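Long-range contact in NAD-dependent dehydrogenase (Rhizobium meliloti, PDB 4Z0P), which reduces glyoxylate and hydroxypyruvate with NADPH as the hydride donor, as a member of the D-isomer-specific 2-hydroxyacid dehydrogenase family: residues K165-S170 / D188-R193. Residues are numbered along the deposited sequence; the frame is centred on the assembly and turned at random.
With NDP (NADPH dihydro-nicotinamide-adenine-dinucleotide phosphate), chain H.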
loop_
_atom_site.group_PDB
_atom_site.type_symbol
_atom_site.label_atom_id
_atom_site.label_comp_id
_atom_site.label_asym_id
_atom_site.label_seq_id
_atom_site.Cartn_x
_atom_site.Cartn_y
_atom_site.Cartn_z
ATOM N N LYS A 165 11.115 -5.122 7.083
ATOM C CA LYS A 165 12.466 -5.661 6.955
ATOM C C LYS A 165 12.557 -6.213 5.557
ATOM O O LYS A 165 11.672 -6.963 5.138
ATOM C CB LYS A 165 12.707 -6.746 8.012
ATOM C CG LYS A 165 14.075 -7.400 7.926
ATOM C CD LYS A 165 15.137 -6.618 8.684
ATOM C CE LYS A 165 16.492 -7.298 8.578
ATOM N NZ LYS A 165 17.019 -7.264 7.189
ATOM N N VAL A 166 13.624 -5.902 4.841
ATOM C CA VAL A 166 13.727 -6.317 3.443
ATOM C C VAL A 166 15.067 -6.944 3.189
ATOM O O VAL A 166 16.096 -6.404 3.589
ATOM C CB VAL A 166 13.525 -5.121 2.477
ATOM C CG1 VAL A 166 13.547 -5.616 1.044
ATOM C CG2 VAL A 166 12.216 -4.400 2.750
ATOM N N ILE A 167 15.044 -8.075 2.503
ATOM C CA ILE A 167 16.256 -8.699 2.000
ATOM C C ILE A 167 16.055 -9.045 0.525
ATOM O O ILE A 167 14.932 -9.205 0.072
ATOM C CB ILE A 167 16.651 -9.956 2.819
ATOM C CG1 ILE A 167 15.536 -11.027 2.801
ATOM C CG2 ILE A 167 16.980 -9.555 4.242
ATOM C CD1 ILE A 167 15.845 -12.288 3.582
ATOM N N GLY A 168 17.166 -9.231 -0.181
ATOM C CA GLY A 168 17.129 -9.484 -1.624
ATOM C C GLY A 168 18.008 -10.641 -2.051
ATOM O O GLY A 168 18.996 -10.955 -1.391
ATOM N N TRP A 169 17.639 -11.241 -3.184
ATOM C CA TRP A 169 18.406 -12.335 -3.773
ATOM C C TRP A 169 18.490 -12.158 -5.274
ATOM O O TRP A 169 17.518 -11.774 -5.926
ATOM C CB TRP A 169 17.754 -13.673 -3.427
ATOM C CG TRP A 169 18.415 -14.867 -4.028
ATOM C CD1 TRP A 169 19.450 -15.588 -3.497
ATOM C CD2 TRP A 169 18.088 -15.504 -5.275
ATOM N NE1 TRP A 169 19.778 -16.638 -4.329
ATOM C CE2 TRP A 169 18.969 -16.593 -5.435
ATOM C CE3 TRP A 169 17.142 -15.255 -6.275
ATOM C CZ2 TRP A 169 18.902 -17.466 -6.543
ATOM C CZ3 TRP A 169 17.090 -16.104 -7.383
ATOM C CH2 TRP A 169 17.968 -17.189 -7.512
ATOM N N SER A 170 19.672 -12.447 -5.821
ATOM C CA SER A 170 19.846 -12.500 -7.280
ATOM C C SER A 170 21.085 -13.315 -7.551
ATOM O O SER A 170 21.716 -13.817 -6.614
ATOM C CB SER A 170 19.924 -11.089 -7.879
ATOM O OG SER A 170 20.979 -10.345 -7.291
ATOM N N ASP A 188 18.989 -20.591 -0.033
ATOM C CA ASP A 188 18.342 -21.257 1.105
ATOM C C ASP A 188 18.336 -20.430 2.390
ATOM O O ASP A 188 17.323 -20.407 3.121
ATOM C CB ASP A 188 18.910 -22.668 1.303
ATOM C CG ASP A 188 18.371 -23.668 0.262
ATOM O OD1 ASP A 188 17.619 -23.286 -0.674
ATOM O OD2 ASP A 188 18.699 -24.853 0.383
ATOM N N ALA A 189 19.434 -19.729 2.666
ATOM C CA ALA A 189 19.502 -18.861 3.844
ATOM C C ALA A 189 18.501 -17.709 3.708
ATOM O O ALA A 189 17.796 -17.353 4.663
ATOM C CB ALA A 189 20.915 -18.334 4.020
ATOM N N PHE A 190 18.451 -17.134 2.508
ATOM C CA PHE A 190 17.486 -16.092 2.165
ATOM C C PHE A 190 16.037 -16.559 2.344
ATOM O O PHE A 190 15.254 -15.880 3.000
ATOM C CB PHE A 190 17.781 -15.565 0.746
ATOM C CG PHE A 190 16.624 -14.878 0.069
ATOM C CD1 PHE A 190 15.717 -15.609 -0.671
ATOM C CD2 PHE A 190 16.484 -13.494 0.104
ATOM C CE1 PHE A 190 14.649 -14.978 -1.303
ATOM C CE2 PHE A 190 15.431 -12.865 -0.555
ATOM C CZ PHE A 190 14.510 -13.610 -1.251
ATOM N N LEU A 191 15.692 -17.721 1.802
ATOM C CA LEU A 191 14.317 -18.243 1.918
ATOM C C LEU A 191 13.920 -18.458 3.370
ATOM O O LEU A 191 12.813 -18.096 3.767
ATOM C CB LEU A 191 14.170 -19.556 1.145
ATOM C CG LEU A 191 14.303 -19.451 -0.371
ATOM C CD1 LEU A 191 14.434 -20.838 -0.981
ATOM C CD2 LEU A 191 13.122 -18.708 -0.995
ATOM N N GLY A 192 14.826 -19.020 4.174
ATOM C CA GLY A 192 14.525 -19.320 5.564
ATOM C C GLY A 192 14.240 -18.107 6.431
ATOM O O GLY A 192 13.620 -18.237 7.482
ATOM N N ARG A 193 14.672 -16.928 5.984
ATOM C CA ARG A 193 14.377 -15.658 6.654
ATOM C C ARG A 193 13.129 -14.945 6.124
ATOM O O ARG A 193 12.681 -13.983 6.742
ATOM C CB ARG A 193 15.535 -14.688 6.460
ATOM C CG ARG A 193 16.800 -15.084 7.176
ATOM C CD ARG A 193 17.861 -14.023 6.939
ATOM N NE ARG A 193 17.488 -12.738 7.522
ATOM C CZ ARG A 193 18.162 -11.600 7.364
ATOM N NH1 ARG A 193 19.249 -11.546 6.604
ATOM N NH2 ARG A 193 17.745 -10.495 7.959
HETATM P PA NDP H . 16.413 -6.535 -14.548
HETATM O O1A NDP H . 17.142 -7.182 -15.716
HETATM O O2A NDP H . 16.802 -5.142 -14.181
HETATM O O5B NDP H . 16.654 -7.478 -13.299
HETATM C C5B NDP H . 16.590 -8.888 -13.348
HETATM C C4B NDP H . 17.117 -9.424 -12.045
HETATM O O4B NDP H . 16.886 -10.831 -12.048
HETATM C C3B NDP H . 18.620 -9.229 -11.849
HETATM O O3B NDP H . 18.844 -8.967 -10.468
HETATM C C2B NDP H . 19.193 -10.575 -12.239
HETATM O O2B NDP H . 20.418 -10.908 -11.615
HETATM C C1B NDP H . 18.104 -11.478 -11.721
HETATM N N9A NDP H . 18.205 -12.804 -12.354
HETATM C C8A NDP H . 18.004 -13.170 -13.636
HETATM N N7A NDP H . 18.183 -14.453 -13.853
HETATM C C5A NDP H . 18.524 -14.949 -12.627
HETATM C C6A NDP H . 18.867 -16.239 -12.174
HETATM N N6A NDP H . 18.884 -17.318 -12.990
HETATM N N1A NDP H . 19.168 -16.403 -10.856
HETATM C C2A NDP H . 19.148 -15.331 -10.050
HETATM N N3A NDP H . 18.851 -14.067 -10.367
HETATM C C4A NDP H . 18.534 -13.945 -11.683
HETATM O O3 NDP H . 14.849 -6.693 -14.920
HETATM P PN NDP H . 13.710 -5.702 -14.325
HETATM O O1N NDP H . 13.874 -5.551 -12.850
HETATM O O2N NDP H . 13.597 -4.482 -15.168
HETATM O O5D NDP H . 12.440 -6.584 -14.702
HETATM C C5D NDP H . 12.279 -7.855 -14.103
HETATM C C4D NDP H . 11.141 -8.620 -14.763
HETATM O O4D NDP H . 9.878 -8.114 -14.324
HETATM C C3D NDP H . 11.035 -8.518 -16.278
HETATM O O3D NDP H . 11.976 -9.404 -16.918
HETATM C C2D NDP H . 9.600 -8.884 -16.598
HETATM O O2D NDP H . 9.480 -10.299 -16.835
HETATM C C1D NDP H . 8.898 -8.532 -15.261
HETATM N N1N NDP H . 7.896 -7.475 -15.407
HETATM C C2N NDP H . 6.552 -7.724 -15.154
HETATM C C3N NDP H . 5.607 -6.750 -15.265
HETATM C C7N NDP H . 4.178 -6.944 -14.853
HETATM O O7N NDP H . 3.341 -6.106 -15.243
HETATM N N7N NDP H . 3.836 -7.983 -14.121
HETATM C C4N NDP H . 6.009 -5.399 -15.729
HETATM C C5N NDP H . 7.459 -5.227 -15.995
HETATM C C6N NDP H . 8.328 -6.204 -15.816
HETATM P P2B NDP H . 21.797 -10.207 -12.061
HETATM O O1X NDP H . 21.683 -8.806 -11.518
HETATM O O2X NDP H . 22.823 -11.052 -11.328
HETATM O O3X NDP H . 21.868 -10.287 -13.540
#
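Trp169 and Phe190 have the nearest CA atoms of the two segments, 7.1 Å apart, where strand 165-169 meets the helical residues 188-193; the two run nearly antiparallel at 150° with their axes 9.1 Å apart. Side chains do most of the joining, chiefly Phe190 against Ile167 and Trp169. The Phe190 ring, its CG anti to the backbone N (chi1 159°), extends to the strand and presents one face to Trp169, whose CB sits almost on the ring normal, 3.6 Å from the ring centroid: a CH-pi contact. The indole itself lies oblique to the phenyl, the planes at 36°. Phe190 CE2 comes 3.7 Å from Gly168 C, and Ile167 O lies at the ring's edge, in its plane. From the strand, Ile167 brings CD1 to 3.7 Å from Phe190 CD2, while its CG2 lies over one face of the Arg193 guanidinium, offset toward the rim. An alanine in place of Phe190 would probably open a gap between Ile167 and Trp169 and deprive Trp169 CB of the aromatic face beneath it. At the strand's start Lys165 NZ and Arg193 NH2 come within 3.4 Å, two donors of like charge; both residues form salt bridges to Glu180, which probably offsets the repulsion, and Tyr182 OH is also hydrogen-bonded to Arg193 NH1. Beyond Phe190, the indole reaches the cofactor, Trp169 CH2 lying 3.4 Å from NDP C2A of the adenine, while its NE1 is hydrogen-bonded to Ala184 O. Strand 165-169, next to the edge strand 180-182 of the parallel sheet, thus packs against helix 187-193 on one side, with Val166 turned to helix 150-161 on the other, and ends at the adenosine portion of NADPH, as in the Rossmann-type nucleotide-binding domain.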